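Local atomic coordinates of fimbrium subunit Fim1C (Bacteroides vulgatus, PDB entry 4QB7), a protein that is probably a component of the fimbrium tip, part of the filamentous surface appendages that mediate cell adhesion and biofilm formation. Residues 45-49 against 50-54; 215-219 against 220-224. All coordinates share one frame; numbering follows the deposited sequence.

Contact 1 of 2, residues 45-49 against 50-54; sequences YQTSS and AGWNS
Ser48 uses both its oxygens to hold the turn. Ser48 OG accepts from Ala50 N at 3.1 Å, an ST turn, and Ser48 O from Gly51 N at 3.2 Å, closing a beta turn over Ser49 and Ala50 whose corners both have helical backbone angles, a type III turn. Gly51 N comes from above the carbonyl plane of Ser48, 49° out of it. Thr47 OG1 instead donates to Ser48 O in that plane, on a lone pair, at 2.8 Å, so two donors grip this oxygen. Ser48 OG is also bonded to Glu55 OE2. Gly51 is the N-cap residue before helix 52-55. Trp52 has CG anti to its backbone N (chi1 179°), which sends the indole back along the chain to the strand. Its six-membered ring turns an edge to the Tyr45 face in a T-shaped pair, with centroids 4.8 Å apart and planes at 66°; CH2 lies above the tyrosine face. Thr47 CG2 meets the indole edge at CE3, 4.0 Å away. Strand 40-47 bonds through Tyr45 and Thr47 to Thr92 and Lys90 of strand 90-97, and the indole also packs on Thr92, while Asp150 OD1 hydrogen-bonds Trp52 N at the start of helix 52-55.

Contact 2 of 2, residues 215-219 against 220-224; sequences WEAIS and PDASY. With SO4 (sulfate ion), chain Q.
Ile218, on the outgoing arm of the loop, lays its longer branch against Asp221 and Ser223 of the returning arm. CG1 sits between the backbone N and the carbonyl carbon (chi1 57°), a torsion that carries this branch across the loop: Ile218 CG1 comes to 3.4 Å from Asp221 O, and Ile218 CD1 to 3.9 Å from Ser223 CB. The same side chain touches Val207 and Thr125, so it joins the loop to strands 203-209 and 123-127. Ser219 and Pro220 form the bend itself. The peptide between them is cis, as the 3.0 Å between Ser219 CA and Pro220 CA attests, and with Pro220 at phi/psi of -81°/-17° residues 218-221 make a type VI turn. This cis-proline turn lies in the connection between strand 214-217 and the weakly bonded strand 223-224, both of which pair antiparallel with strand 203-209: Glu216 bonds to Val207, Ser223 to Asn204. Where the two arms come back together, the methyl groups of Ala217 and Ala222 touch, CB to CB at 3.8 Å. Alongside them a water bridges the backbones, accepting from Ile218 N at 3.1 Å and from Ser223 N at 2.9 Å. Ser223 OG is hydrogen-bonded to Asn204 OD1. On the strand side a sulfate, probably from the crystallisation liquor, takes two weak hydrogen bonds from Ala217 N, the nearer to O4 at 3.1 Å, and is bonded as well to Tyr203 OH.

In the fold
The two contacts are separate local turns, met in series along the chain: their centres stand 31 Å apart and their nearest atoms about 15 Å, without touching. Contact 1 extends from the mixed sheet that holds strand 40-47, its centre about 32 Å from that of the chain; contact 2 belongs to a five-stranded antiparallel sheet and lies about 18 Å from the chain centre. They share a neighbouring part of the chain: Tyr45 of contact 1 packs on Pro122, just ahead of strand 123-127, and Ile218 of contact 2 touches Thr125 within that strand. Each has a sulfate nearby, the one at contact 1 lying about 4 Å from Gly51; both ions are probably crystallisation solutes.

Contact 1 of 2, residues 45-49 against 50-54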
loop_
_atom_site.group_PDB
_atom_site.type_symbol
_atom_site.label_atom_id
_atom_site.label_comp_id
_atom_site.label_asym_id
_atom_site.label_seq_id
_atom_site.Cartn_x
_atom_site.Cartn_y
_atom_site.Cartn_z
ATOM N N TYR A 45 8.604 -22.449 -11.496
ATOM C CA TYR A 45 8.003 -23.368 -12.457
ATOM C C TYR A 45 9.045 -23.842 -13.459
ATOM O O TYR A 45 9.543 -23.067 -14.278
ATOM C CB TYR A 45 6.856 -22.645 -13.200
ATOM C CG TYR A 45 5.713 -22.134 -12.345
ATOM C CD1 TYR A 45 5.881 -21.040 -11.496
ATOM C CD2 TYR A 45 4.434 -22.652 -12.483
ATOM C CE1 TYR A 45 4.821 -20.535 -10.738
ATOM C CE2 TYR A 45 3.360 -22.133 -11.753
ATOM C CZ TYR A 45 3.572 -21.107 -10.848
ATOM O OH TYR A 45 2.527 -20.620 -10.110
ATOM N N GLN A 46 9.382 -25.108 -13.394
ATOM C CA GLN A 46 10.324 -25.690 -14.344
ATOM C C GLN A 46 9.574 -26.160 -15.618
ATOM O O GLN A 46 8.594 -26.911 -15.533
ATOM C CB GLN A 46 11.120 -26.838 -13.712
ATOM C CG GLN A 46 12.245 -27.306 -14.608
ATOM C CD GLN A 46 12.950 -28.473 -14.019
ATOM O OE1 GLN A 46 14.128 -28.401 -13.679
ATOM N NE2 GLN A 46 12.235 -29.573 -13.873
ATOM N N THR A 47 10.032 -25.668 -16.780
ATOM C CA THR A 47 9.499 -25.998 -18.097
ATOM C C THR A 47 10.621 -26.605 -18.937
ATOM O O THR A 47 11.789 -26.613 -18.532
ATOM C CB THR A 47 8.916 -24.742 -18.821
ATOM O OG1 THR A 47 9.976 -23.964 -19.385
ATOM C CG2 THR A 47 7.987 -23.888 -17.961
ATOM N N SER A 48 10.292 -27.018 -20.153
ATOM C CA SER A 48 11.308 -27.438 -21.107
ATOM C C SER A 48 11.919 -26.163 -21.734
ATOM O O SER A 48 11.478 -25.051 -21.430
ATOM C CB SER A 48 10.689 -28.336 -22.177
ATOM O OG SER A 48 9.986 -27.594 -23.161
ATOM N N SER A 49 12.889 -26.327 -22.635
ATOM C CA SER A 49 13.469 -25.223 -23.382
ATOM C C SER A 49 12.380 -24.453 -24.189
ATOM O O SER A 49 12.609 -23.296 -24.514
ATOM C CB SER A 49 14.548 -25.745 -24.319
ATOM O OG SER A 49 13.960 -26.438 -25.402
ATOM N N ALA A 50 11.220 -25.084 -24.505
ATOM C CA ALA A 50 10.096 -24.446 -25.246
ATOM C C ALA A 50 9.641 -23.134 -24.561
ATOM O O ALA A 50 9.288 -22.176 -25.250
ATOM C CB ALA A 50 8.916 -25.404 -25.386
ATOM N N GLY A 51 9.696 -23.102 -23.227
ATOM C CA GLY A 51 9.446 -21.905 -22.442
ATOM C C GLY A 51 8.123 -21.731 -21.737
ATOM O O GLY A 51 7.151 -22.452 -21.982
ATOM N N TRP A 52 8.080 -20.678 -20.925
ATOM C CA TRP A 52 6.969 -20.313 -20.066
ATOM C C TRP A 52 5.695 -19.959 -20.826
ATOM O O TRP A 52 4.660 -20.518 -20.504
ATOM C CB TRP A 52 7.378 -19.160 -19.135
ATOM C CG TRP A 52 6.284 -18.693 -18.229
ATOM C CD1 TRP A 52 5.685 -17.473 -18.240
ATOM C CD2 TRP A 52 5.637 -19.453 -17.192
ATOM N NE1 TRP A 52 4.701 -17.420 -17.276
ATOM C CE2 TRP A 52 4.643 -18.623 -16.624
ATOM C CE3 TRP A 52 5.794 -20.761 -16.693
ATOM C CZ2 TRP A 52 3.819 -19.044 -15.574
ATOM C CZ3 TRP A 52 4.962 -21.184 -15.664
ATOM C CH2 TRP A 52 3.988 -20.331 -15.117
ATOM N N ASN A 53 5.744 -19.051 -21.804
ATOM C CA ASN A 53 4.516 -18.645 -22.488
ATOM C C ASN A 53 3.877 -19.815 -23.256
ATOM O O ASN A 53 2.662 -19.947 -23.237
ATOM C CB ASN A 53 4.732 -17.408 -23.372
ATOM C CG ASN A 53 5.022 -16.145 -22.557
ATOM O OD1 ASN A 53 6.099 -15.538 -22.680
ATOM N ND2 ASN A 53 4.091 -15.734 -21.667
ATOM N N SER A 54 4.683 -20.709 -23.818
ATOM C CA SER A 54 4.221 -21.901 -24.528
ATOM C C SER A 54 3.573 -22.916 -23.575
ATOM O O SER A 54 2.505 -23.450 -23.885
ATOM C CB SER A 54 5.394 -22.563 -25.251
ATOM O OG SER A 54 4.954 -23.339 -26.358
#

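Contact 2 of 2, residues 215-219 against 220-224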
loop_
_atom_site.group_PDB
_atom_site.type_symbol
_atom_site.label_atom_id
_atom_site.label_comp_id
_atom_site.label_asym_id
_atom_site.label_seq_id
_atom_site.Cartn_x
_atom_site.Cartn_y
_atom_site.Cartn_z
ATOM N N TRP A 215 -5.291 -6.559 -10.312
ATOM C CA TRP A 215 -6.260 -6.914 -9.288
ATOM C C TRP A 215 -7.636 -7.122 -9.902
ATOM O O TRP A 215 -8.053 -6.389 -10.812
ATOM C CB TRP A 215 -6.367 -5.783 -8.254
ATOM C CG TRP A 215 -5.190 -5.650 -7.350
ATOM C CD1 TRP A 215 -4.150 -4.782 -7.484
ATOM C CD2 TRP A 215 -4.942 -6.396 -6.147
ATOM N NE1 TRP A 215 -3.286 -4.915 -6.420
ATOM C CE2 TRP A 215 -3.742 -5.908 -5.592
ATOM C CE3 TRP A 215 -5.633 -7.414 -5.471
ATOM C CZ2 TRP A 215 -3.228 -6.389 -4.387
ATOM C CZ3 TRP A 215 -5.117 -7.898 -4.279
ATOM C CH2 TRP A 215 -3.926 -7.394 -3.755
ATOM N N GLU A 216 -8.364 -8.086 -9.362
ATOM C CA GLU A 216 -9.747 -8.342 -9.728
ATOM C C GLU A 216 -10.543 -8.647 -8.434
ATOM O O GLU A 216 -9.938 -8.857 -7.385
ATOM C CB GLU A 216 -9.856 -9.435 -10.790
ATOM C CG GLU A 216 -9.269 -10.769 -10.383
ATOM C CD GLU A 216 -9.715 -11.924 -11.253
ATOM O OE1 GLU A 216 -9.743 -11.751 -12.492
ATOM O OE2 GLU A 216 -10.054 -12.995 -10.699
ATOM N N ALA A 217 -11.882 -8.619 -8.493
ATOM C CA ALA A 217 -12.731 -8.883 -7.327
ATOM C C ALA A 217 -12.647 -10.332 -6.904
ATOM O O ALA A 217 -12.317 -11.192 -7.729
ATOM C CB ALA A 217 -14.174 -8.540 -7.646
ATOM N N ILE A 218 -13.001 -10.619 -5.633
ATOM C CA ILE A 218 -13.075 -12.008 -5.185
ATOM C C ILE A 218 -14.367 -12.625 -5.801
ATOM O O ILE A 218 -15.288 -11.899 -6.172
ATOM C CB ILE A 218 -12.939 -12.232 -3.649
ATOM C CG1 ILE A 218 -13.961 -11.469 -2.833
ATOM C CG2 ILE A 218 -11.533 -11.969 -3.169
ATOM C CD1 ILE A 218 -14.414 -12.229 -1.613
ATOM N N SER A 219 -14.364 -13.937 -6.010
ATOM C CA SER A 219 -15.482 -14.671 -6.611
ATOM C C SER A 219 -16.188 -15.574 -5.586
ATOM O O SER A 219 -15.529 -16.117 -4.693
ATOM C CB SER A 219 -14.997 -15.506 -7.790
ATOM O OG SER A 219 -14.992 -14.731 -8.978
ATOM N N PRO A 220 -17.524 -15.751 -5.679
ATOM C CA PRO A 220 -18.448 -15.206 -6.693
ATOM C C PRO A 220 -18.888 -13.763 -6.435
ATOM O O PRO A 220 -19.393 -13.123 -7.360
ATOM C CB PRO A 220 -19.648 -16.155 -6.599
ATOM C CG PRO A 220 -19.679 -16.568 -5.155
ATOM C CD PRO A 220 -18.228 -16.638 -4.726
ATOM N N ASP A 221 -18.706 -13.257 -5.197
ATOM C CA ASP A 221 -19.151 -11.911 -4.830
ATOM C C ASP A 221 -18.026 -11.032 -4.328
ATOM O O ASP A 221 -17.330 -11.397 -3.368
ATOM C CB ASP A 221 -20.238 -11.977 -3.751
ATOM C CG ASP A 221 -21.390 -12.900 -4.073
ATOM O OD1 ASP A 221 -22.153 -12.591 -5.025
ATOM O OD2 ASP A 221 -21.543 -13.923 -3.364
ATOM N N ALA A 222 -17.905 -9.833 -4.932
ATOM C CA ALA A 222 -16.923 -8.819 -4.567
ATOM C C ALA A 222 -17.063 -8.425 -3.107
ATOM O O ALA A 222 -18.185 -8.395 -2.586
ATOM C CB ALA A 222 -17.087 -7.597 -5.449
ATOM N N SER A 223 -15.918 -8.149 -2.440
ATOM C CA SER A 223 -15.869 -7.744 -1.037
ATOM C C SER A 223 -15.416 -6.311 -0.964
ATOM O O SER A 223 -14.332 -5.986 -1.425
ATOM C CB SER A 223 -14.947 -8.662 -0.245
ATOM O OG SER A 223 -15.132 -8.509 1.152
ATOM N N TYR A 224 -16.256 -5.437 -0.411
ATOM C CA TYR A 224 -15.961 -4.019 -0.342
ATOM C C TYR A 224 -15.901 -3.462 1.041
ATOM O O TYR A 224 -16.490 -4.026 1.961
ATOM C CB TYR A 224 -17.093 -3.247 -1.035
ATOM C CG TYR A 224 -17.265 -3.509 -2.505
ATOM C CD1 TYR A 224 -16.428 -2.912 -3.440
ATOM C CD2 TYR A 224 -18.327 -4.273 -2.975
ATOM C CE1 TYR A 224 -16.584 -3.146 -4.804
ATOM C CE2 TYR A 224 -18.499 -4.509 -4.339
ATOM C CZ TYR A 224 -17.621 -3.946 -5.251
ATOM O OH TYR A 224 -17.784 -4.153 -6.600
HETATM S S SO4 Q . -12.897 -6.615 -11.526
HETATM O O1 SO4 Q . -13.688 -5.520 -12.113
HETATM O O2 SO4 Q . -13.752 -7.775 -11.230
HETATM O O3 SO4 Q . -11.848 -7.008 -12.474
HETATM O O4 SO4 Q . -12.271 -6.124 -10.303
HETATM O O HOH W 1 -13.543 -8.023 -4.023
#